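Local coordinates for protein LbaCas13a H328A (C2c2) (Lachnospiraceae bacterium NK4A179, PDB 5WLH) that binds a CRISPR guide RNA and, as a Cas13a nuclease, probably cleaves RNA under its direction, at residues S996-E1002 with R1059-I1065; V1026-Y1030 with I1102-R1106. One frame throughout, in Å; residues are numbered along the deposited sequence.

Contact 1 (S996-E1002 with R1059-I1065); sequences SSYLDFE and RVSRSDI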
loop_
_atom_site.group_PDB
_atom_site.type_symbol
_atom_site.label_atom_id
_atom_site.label_comp_id
_atom_site.label_asym_id
_atom_site.label_seq_id
_atom_site.Cartn_x
_atom_site.Cartn_y
_atom_site.Cartn_z
ATOM N N SER A 996 1.789 37.570 3.176
ATOM C CA SER A 996 1.690 37.808 4.611
ATOM C C SER A 996 1.026 36.663 5.362
ATOM O O SER A 996 1.115 36.625 6.591
ATOM C CB SER A 996 0.931 39.115 4.878
ATOM O OG SER A 996 -0.443 39.011 4.530
ATOM N N SER A 997 0.366 35.734 4.667
ATOM C CA SER A 997 -0.147 34.553 5.352
ATOM C C SER A 997 0.984 33.665 5.849
ATOM O O SER A 997 0.808 32.928 6.823
ATOM C CB SER A 997 -1.057 33.750 4.424
ATOM O OG SER A 997 -1.807 34.589 3.571
ATOM N N TYR A 998 2.144 33.713 5.194
ATOM C CA TYR A 998 3.250 32.815 5.495
ATOM C C TYR A 998 4.513 33.528 5.937
ATOM O O TYR A 998 5.452 32.863 6.394
ATOM C CB TYR A 998 3.566 31.949 4.268
ATOM C CG TYR A 998 2.337 31.228 3.759
ATOM C CD1 TYR A 998 1.662 30.324 4.571
ATOM C CD2 TYR A 998 1.838 31.465 2.482
ATOM C CE1 TYR A 998 0.534 29.669 4.126
ATOM C CE2 TYR A 998 0.706 30.804 2.022
ATOM C CZ TYR A 998 0.061 29.906 2.853
ATOM O OH TYR A 998 -1.068 29.240 2.420
ATOM N N LEU A 999 4.561 34.852 5.820
ATOM C CA LEU A 999 5.735 35.638 6.166
ATOM C C LEU A 999 5.297 36.843 6.980
ATOM O O LEU A 999 4.417 37.598 6.554
ATOM C CB LEU A 999 6.481 36.098 4.909
ATOM C CG LEU A 999 7.600 37.119 5.098
ATOM C CD1 LEU A 999 8.778 36.493 5.851
ATOM C CD2 LEU A 999 8.034 37.648 3.755
ATOM N N ASP A 1000 5.908 37.017 8.147
ATOM C CA ASP A 1000 5.693 38.208 8.963
ATOM C C ASP A 1000 6.726 39.251 8.543
ATOM O O ASP A 1000 7.794 39.396 9.142
ATOM C CB ASP A 1000 5.795 37.861 10.443
ATOM C CG ASP A 1000 5.450 39.027 11.344
ATOM O OD1 ASP A 1000 5.191 40.138 10.832
ATOM O OD2 ASP A 1000 5.434 38.825 12.574
ATOM N N PHE A 1001 6.407 39.976 7.464
ATOM C CA PHE A 1001 7.253 41.079 7.028
ATOM C C PHE A 1001 6.891 42.390 7.717
ATOM O O PHE A 1001 7.060 43.467 7.128
ATOM C CB PHE A 1001 7.220 41.224 5.503
ATOM C CG PHE A 1001 5.845 41.327 4.911
ATOM C CD1 PHE A 1001 5.149 42.524 4.933
ATOM C CD2 PHE A 1001 5.270 40.239 4.283
ATOM C CE1 PHE A 1001 3.893 42.626 4.370
ATOM C CE2 PHE A 1001 4.013 40.334 3.715
ATOM C CZ PHE A 1001 3.324 41.529 3.759
ATOM N N GLU A 1002 6.383 42.310 8.950
ATOM C CA GLU A 1002 6.150 43.456 9.828
ATOM C C GLU A 1002 5.152 44.437 9.205
ATOM O O GLU A 1002 5.438 45.615 8.986
ATOM C CB GLU A 1002 7.481 44.131 10.190
ATOM C CG GLU A 1002 8.375 43.255 11.090
ATOM C CD GLU A 1002 9.833 43.695 11.116
ATOM O OE1 GLU A 1002 10.152 44.768 10.559
ATOM O OE2 GLU A 1002 10.666 42.963 11.696
ATOM N N ARG A 1059 4.423 31.622 10.781
ATOM C CA ARG A 1059 4.969 32.454 9.723
ATOM C C ARG A 1059 6.476 32.608 9.886
ATOM O O ARG A 1059 7.007 32.632 10.997
ATOM C CB ARG A 1059 4.302 33.826 9.733
ATOM C CG ARG A 1059 2.824 33.779 9.434
ATOM C CD ARG A 1059 2.301 35.147 9.087
ATOM N NE ARG A 1059 2.236 36.011 10.260
ATOM C CZ ARG A 1059 1.899 37.297 10.220
ATOM N NH1 ARG A 1059 1.597 37.872 9.061
ATOM N NH2 ARG A 1059 1.864 38.007 11.339
ATOM N N VAL A 1060 7.169 32.691 8.749
ATOM C CA VAL A 1060 8.578 33.048 8.767
ATOM C C VAL A 1060 8.733 34.405 9.440
ATOM O O VAL A 1060 7.939 35.330 9.214
ATOM C CB VAL A 1060 9.149 33.055 7.341
ATOM C CG1 VAL A 1060 10.650 33.379 7.357
ATOM C CG2 VAL A 1060 8.887 31.706 6.660
ATOM N N SER A 1061 9.750 34.522 10.281
ATOM C CA SER A 1061 9.978 35.699 11.102
ATOM C C SER A 1061 11.301 36.351 10.734
ATOM O O SER A 1061 12.146 35.768 10.047
ATOM C CB SER A 1061 9.999 35.326 12.586
ATOM O OG SER A 1061 11.120 34.506 12.849
ATOM N N ARG A 1062 11.482 37.578 11.226
ATOM C CA ARG A 1062 12.779 38.235 11.106
ATOM C C ARG A 1062 13.886 37.368 11.699
ATOM O O ARG A 1062 14.934 37.164 11.074
ATOM C CB ARG A 1062 12.735 39.606 11.788
ATOM C CG ARG A 1062 14.060 40.356 11.746
ATOM C CD ARG A 1062 13.914 41.777 12.281
ATOM N NE ARG A 1062 13.294 42.682 11.315
ATOM C CZ ARG A 1062 13.933 43.235 10.286
ATOM N NH1 ARG A 1062 15.216 42.966 10.068
ATOM N NH2 ARG A 1062 13.285 44.051 9.466
ATOM N N SER A 1063 13.657 36.823 12.898
ATOM C CA SER A 1063 14.704 36.049 13.557
ATOM C C SER A 1063 15.053 34.792 12.771
ATOM O O SER A 1063 16.202 34.332 12.820
ATOM C CB SER A 1063 14.291 35.692 14.989
ATOM O OG SER A 1063 13.170 34.832 15.013
ATOM N N ASP A 1064 14.084 34.227 12.043
ATOM C CA ASP A 1064 14.392 33.150 11.104
ATOM C C ASP A 1064 15.367 33.625 10.037
ATOM O O ASP A 1064 16.353 32.947 9.728
ATOM C CB ASP A 1064 13.109 32.641 10.440
ATOM C CG ASP A 1064 12.216 31.865 11.387
ATOM O OD1 ASP A 1064 12.741 31.244 12.337
ATOM O OD2 ASP A 1064 10.984 31.877 11.167
ATOM N N ILE A 1065 15.078 34.782 9.438
ATOM C CA ILE A 1065 15.920 35.318 8.377
ATOM C C ILE A 1065 17.283 35.698 8.934
ATOM O O ILE A 1065 18.315 35.508 8.282
ATOM C CB ILE A 1065 15.215 36.508 7.707
ATOM C CG1 ILE A 1065 13.893 36.050 7.071
ATOM C CG2 ILE A 1065 16.106 37.153 6.678
ATOM C CD1 ILE A 1065 12.907 37.155 6.876
HETATM O O HOH W 1 9.021 38.905 11.508
#
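Glu1002 and Arg1062 meet in a salt bridge just beyond a single beta bridge, Leu999 with Val1060, that joins the loop after helix 988-995 to the residues leading into helix 1062-1075. Their side chains cross at about a right angle: NE of Arg1062 gives a straight bond to the syn side of Glu1002 OE2 (2.7 Å), while NH2 reaches OE1 only weakly. NH2 also bonds to Ser1018 OG and NH1, weakly, to Asp1019 O. A leucine in place of Arg1062 would probably leave the Glu1002 carboxylate without its positive mate and Ser1018 without this donor.

Arg1059 behaves differently. Its chain, bent at chi3 (-72°), carries the guanidinium up against Asp1000, whose carboxylate stacks on it with planes 10° apart; OD2 lies 3.9 Å from NH2, a long, purely electrostatic pairing. The edge does the bonding, NH1 donating in plane to Ser996 O (2.8 Å).

Between the two arginines the backbones are tied by Val1060 N to Tyr998 O (2.9 Å) and Asp1000 N to Val1060 O (2.8 Å). Leu999 CD1 packs on Val1060 CB (3.8 Å). Asp1000 OD1 accepts from Glu1002 N, an Asx turn, and a water accepts from Arg1062 N (2.8 Å) while donating to Asp1000 O (2.7 Å).

Contact 2 (V1026-Y1030 with I1102-R1106); sequences VALYY and IVEFR. With nucleotides of chain B.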
loop_
_atom_site.group_PDB
_atom_site.type_symbol
_atom_site.label_atom_id
_atom_site.label_comp_id
_atom_site.label_asym_id
_atom_site.label_seq_id
_atom_site.Cartn_x
_atom_site.Cartn_y
_atom_site.Cartn_z
ATOM N N VAL A 1026 17.535 41.981 4.564
ATOM C CA VAL A 1026 16.620 40.844 4.439
ATOM C C VAL A 1026 16.599 40.326 3.004
ATOM O O VAL A 1026 16.894 39.152 2.742
ATOM C CB VAL A 1026 15.213 41.239 4.916
ATOM C CG1 VAL A 1026 14.180 40.201 4.474
ATOM C CG2 VAL A 1026 15.204 41.420 6.433
ATOM N N ALA A 1027 16.273 41.203 2.054
ATOM C CA ALA A 1027 16.208 40.864 0.623
ATOM C C ALA A 1027 15.207 39.722 0.468
ATOM O O ALA A 1027 14.073 39.853 0.957
ATOM C CB ALA A 1027 17.613 40.582 0.097
ATOM N N LEU A 1028 15.565 38.626 -0.206
ATOM C CA LEU A 1028 14.769 37.407 -0.297
ATOM C C LEU A 1028 13.475 37.577 -1.089
ATOM O O LEU A 1028 13.282 36.910 -2.112
ATOM C CB LEU A 1028 14.458 36.872 1.107
ATOM C CG LEU A 1028 15.658 36.269 1.842
ATOM C CD1 LEU A 1028 15.282 35.825 3.244
ATOM C CD2 LEU A 1028 16.238 35.114 1.041
ATOM N N TYR A 1029 12.583 38.457 -0.638
ATOM C CA TYR A 1029 11.190 38.420 -1.065
ATOM C C TYR A 1029 10.813 39.519 -2.053
ATOM O O TYR A 1029 9.631 39.642 -2.397
ATOM C CB TYR A 1029 10.285 38.483 0.163
ATOM C CG TYR A 1029 10.638 37.427 1.187
ATOM C CD1 TYR A 1029 10.413 36.078 0.930
ATOM C CD2 TYR A 1029 11.240 37.772 2.392
ATOM C CE1 TYR A 1029 10.745 35.106 1.858
ATOM C CE2 TYR A 1029 11.577 36.806 3.325
ATOM C CZ TYR A 1029 11.329 35.473 3.052
ATOM O OH TYR A 1029 11.663 34.508 3.980
ATOM N N TYR A 1030 11.775 40.311 -2.526
ATOM C CA TYR A 1030 11.485 41.407 -3.438
ATOM C C TYR A 1030 12.392 41.329 -4.655
ATOM O O TYR A 1030 13.566 40.964 -4.543
ATOM C CB TYR A 1030 11.642 42.768 -2.747
ATOM C CG TYR A 1030 10.501 43.708 -3.048
ATOM C CD1 TYR A 1030 9.328 43.666 -2.309
ATOM C CD2 TYR A 1030 10.592 44.630 -4.084
ATOM C CE1 TYR A 1030 8.277 44.516 -2.588
ATOM C CE2 TYR A 1030 9.546 45.487 -4.369
ATOM C CZ TYR A 1030 8.393 45.425 -3.619
ATOM O OH TYR A 1030 7.353 46.277 -3.902
ATOM N N ILE A 1102 13.050 26.941 5.458
ATOM C CA ILE A 1102 12.021 27.769 6.078
ATOM C C ILE A 1102 11.830 29.066 5.298
ATOM O O ILE A 1102 10.709 29.418 4.907
ATOM C CB ILE A 1102 12.368 28.032 7.552
ATOM C CG1 ILE A 1102 12.139 26.757 8.364
ATOM C CG2 ILE A 1102 11.546 29.185 8.107
ATOM C CD1 ILE A 1102 12.813 26.760 9.713
ATOM N N VAL A 1103 12.915 29.820 5.087
ATOM C CA VAL A 1103 12.751 31.138 4.478
ATOM C C VAL A 1103 12.291 31.022 3.029
ATOM O O VAL A 1103 11.652 31.939 2.506
ATOM C CB VAL A 1103 14.050 31.963 4.595
ATOM C CG1 VAL A 1103 14.475 32.041 6.045
ATOM C CG2 VAL A 1103 15.153 31.367 3.740
ATOM N N GLU A 1104 12.579 29.904 2.365
ATOM C CA GLU A 1104 12.147 29.693 0.990
ATOM C C GLU A 1104 10.740 29.119 0.900
ATOM O O GLU A 1104 10.245 28.912 -0.214
ATOM C CB GLU A 1104 13.119 28.750 0.264
ATOM C CG GLU A 1104 14.495 29.339 -0.028
ATOM C CD GLU A 1104 14.456 30.507 -0.998
ATOM O OE1 GLU A 1104 13.652 30.477 -1.959
ATOM O OE2 GLU A 1104 15.239 31.462 -0.801
ATOM N N PHE A 1105 10.095 28.850 2.038
ATOM C CA PHE A 1105 8.776 28.229 2.107
ATOM C C PHE A 1105 8.788 26.794 1.601
ATOM O O PHE A 1105 7.743 26.267 1.214
ATOM C CB PHE A 1105 7.723 29.036 1.341
ATOM C CG PHE A 1105 7.713 30.488 1.690
ATOM C CD1 PHE A 1105 7.230 30.911 2.914
ATOM C CD2 PHE A 1105 8.196 31.432 0.799
ATOM C CE1 PHE A 1105 7.225 32.252 3.245
ATOM C CE2 PHE A 1105 8.197 32.774 1.124
ATOM C CZ PHE A 1105 7.710 33.186 2.346
ATOM N N ARG A 1106 9.957 26.152 1.592
ATOM C CA ARG A 1106 10.023 24.758 1.178
ATOM C C ARG A 1106 9.410 23.841 2.223
ATOM O O ARG A 1106 8.845 22.798 1.875
ATOM C CB ARG A 1106 11.471 24.353 0.904
ATOM C CG ARG A 1106 12.070 25.027 -0.316
ATOM C CD ARG A 1106 13.525 24.620 -0.541
ATOM N NE ARG A 1106 14.069 25.283 -1.724
ATOM C CZ ARG A 1106 15.351 25.281 -2.076
ATOM N NH1 ARG A 1106 16.255 24.646 -1.335
ATOM N NH2 ARG A 1106 15.729 25.929 -3.172
ATOM P P G B 39 19.520 19.221 -0.819
ATOM O OP1 G B 39 20.274 18.058 -0.291
ATOM O OP2 G B 39 19.058 19.237 -2.236
ATOM O "O5'" G B 39 18.233 19.523 0.083
ATOM C "C5'" G B 39 18.319 19.621 1.504
ATOM C "C4'" G B 39 17.135 18.971 2.183
ATOM O "O4'" G B 39 15.936 19.783 1.977
ATOM C "C3'" G B 39 16.780 17.571 1.670
ATOM O "O3'" G B 39 16.191 16.824 2.733
ATOM C "C2'" G B 39 15.681 17.877 0.663
ATOM O "O2'" G B 39 14.853 16.788 0.315
ATOM C "C1'" G B 39 14.924 18.961 1.416
ATOM N N9 G B 39 13.999 19.747 0.595
ATOM C C8 G B 39 12.668 19.981 0.858
ATOM N N7 G B 39 12.087 20.692 -0.072
ATOM C C5 G B 39 13.089 20.932 -1.006
ATOM C C6 G B 39 13.071 21.644 -2.237
ATOM O O6 G B 39 12.136 22.247 -2.787
ATOM N N1 G B 39 14.318 21.624 -2.850
ATOM C C2 G B 39 15.442 21.004 -2.370
ATOM N N2 G B 39 16.556 21.106 -3.113
ATOM N N3 G B 39 15.473 20.347 -1.229
ATOM C C4 G B 39 14.274 20.345 -0.609
ATOM P P A B 38 19.305 25.162 -3.730
ATOM O OP1 A B 38 18.164 25.960 -3.204
ATOM O OP2 A B 38 20.679 25.727 -3.572
ATOM O "O5'" A B 38 19.375 23.730 -3.052
ATOM C "C5'" A B 38 20.276 22.742 -3.540
ATOM C "C4'" A B 38 20.946 21.997 -2.413
ATOM O "O4'" A B 38 22.093 22.754 -1.941
ATOM C "C3'" A B 38 20.071 21.743 -1.185
ATOM O "O3'" A B 38 20.444 20.505 -0.601
ATOM C "C2'" A B 38 20.489 22.855 -0.236
ATOM O "O2'" A B 38 20.266 22.562 1.127
ATOM C "C1'" A B 38 21.977 22.960 -0.546
ATOM N N9 A B 38 22.578 24.247 -0.201
ATOM C C8 A B 38 22.239 25.504 -0.630
ATOM N N7 A B 38 22.988 26.449 -0.116
ATOM C C5 A B 38 23.880 25.763 0.698
ATOM C C6 A B 38 24.936 26.187 1.523
ATOM N N6 A B 38 25.282 27.466 1.663
ATOM N N1 A B 38 25.622 25.248 2.208
ATOM C C2 A B 38 25.271 23.964 2.066
ATOM N N3 A B 38 24.297 23.442 1.324
ATOM C C4 A B 38 23.638 24.406 0.658
ATOM P P U B 37 14.913 21.782 -5.890
ATOM O OP1 U B 37 14.597 20.419 -5.367
ATOM O OP2 U B 37 14.974 22.975 -4.995
ATOM O "O5'" U B 37 16.335 21.632 -6.589
ATOM C "C5'" U B 37 16.842 22.633 -7.443
ATOM C "C4'" U B 37 18.072 23.355 -6.929
ATOM O "O4'" U B 37 18.500 24.158 -8.047
ATOM C "C3'" U B 37 17.808 24.365 -5.820
ATOM O "O3'" U B 37 19.070 24.832 -5.300
ATOM C "C2'" U B 37 17.160 25.484 -6.619
ATOM O "O2'" U B 37 17.110 26.742 -5.979
ATOM C "C1'" U B 37 18.036 25.490 -7.880
ATOM N N1 U B 37 17.290 25.821 -9.099
ATOM C C2 U B 37 17.767 26.841 -9.895
ATOM O O2 U B 37 18.777 27.467 -9.616
ATOM N N3 U B 37 17.014 27.075 -11.022
ATOM C C4 U B 37 15.863 26.407 -11.403
ATOM O O4 U B 37 15.280 26.725 -12.438
ATOM C C5 U B 37 15.444 25.359 -10.531
ATOM C C6 U B 37 16.158 25.113 -9.437
HETATM O O HOH W 2 14.762 34.313 -2.657
#
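Tyr1029 and Leu1028 press against Val1103, Glu1104 and Phe1105, where helix 1087-1103 ends in a Schellman motif: Phe1105 turns to positive phi (66°), then serves as N-cap of helix 1106-1145. The loop between strands 1024-1025 and 1030-1031 thus packs on the junction of two helices.

The direct polar link is one hydrogen bond. Tyr1029 OH donates to Val1103 O (3.0 Å), lying in the carbonyl plane on a lone pair, and so engages a carbonyl of the last helical turn. With CG anti to the carbonyl carbon (chi1 -53°), the tyrosine ring extends across to the helix, its hydroxyl also touching Val1103 CB. A water makes a second, looser link, donating to Leu1028 O (3.0 Å) and weakly to Glu1104 OE2.

Aromatic contact is rim to rim. The rings of Tyr1029 and Phe1105 have planes 48° apart and neither covers the other's face; Tyr1029 CE1 and Phe1105 CE2 approach to 3.5 Å. Leu1028 CB sits over the centre of one tyrosine face, while Val1103 O lies above the phenylalanine ring, offset toward its rim.

Among the apolar contacts, Leu1028 CD1 reaches Val1103 CB at 4.3 Å. Ile1065 and Tyr1069 of helix 1062-1075 also touch Leu1028.

The RNA is met just beyond the junction, by Arg1106. Extended from CG to NE, its side chain runs beside guanine G39 of chain B, with CD 3.5 Å from C6. The guanidinium has G39 N1 and U37 OP2 over one and the same face, both offset toward its rim, and the A38 phosphate at its edge, where NH1 makes a weak hydrogen bond to OP1 of A38 (3.0 Å).

How the contacts relate
The centres of contacts 1 and 2 lie about 9 Å apart, on the same side of the chain's centre and well away from it. Their segments alternate along the chain: 996-1002, 1026-1030, 1059-1065, then 1102-1106. The later segment of contact 1 runs into the start of helix 1062-1075, and that of contact 2 covers the end of the next helix, 1087-1103. The contacts share a buried boundary, with Leu999 CD2 3.5 Å from Tyr1029 CD2 and Val1060 CG2 3.4 Å from Ile1102 O. Two loops are thereby packed against the ends of successive helices. Contact 2 adjoins the guide RNA through Arg1106, whereas contact 1 stands about 13 Å from it at the nearest atom.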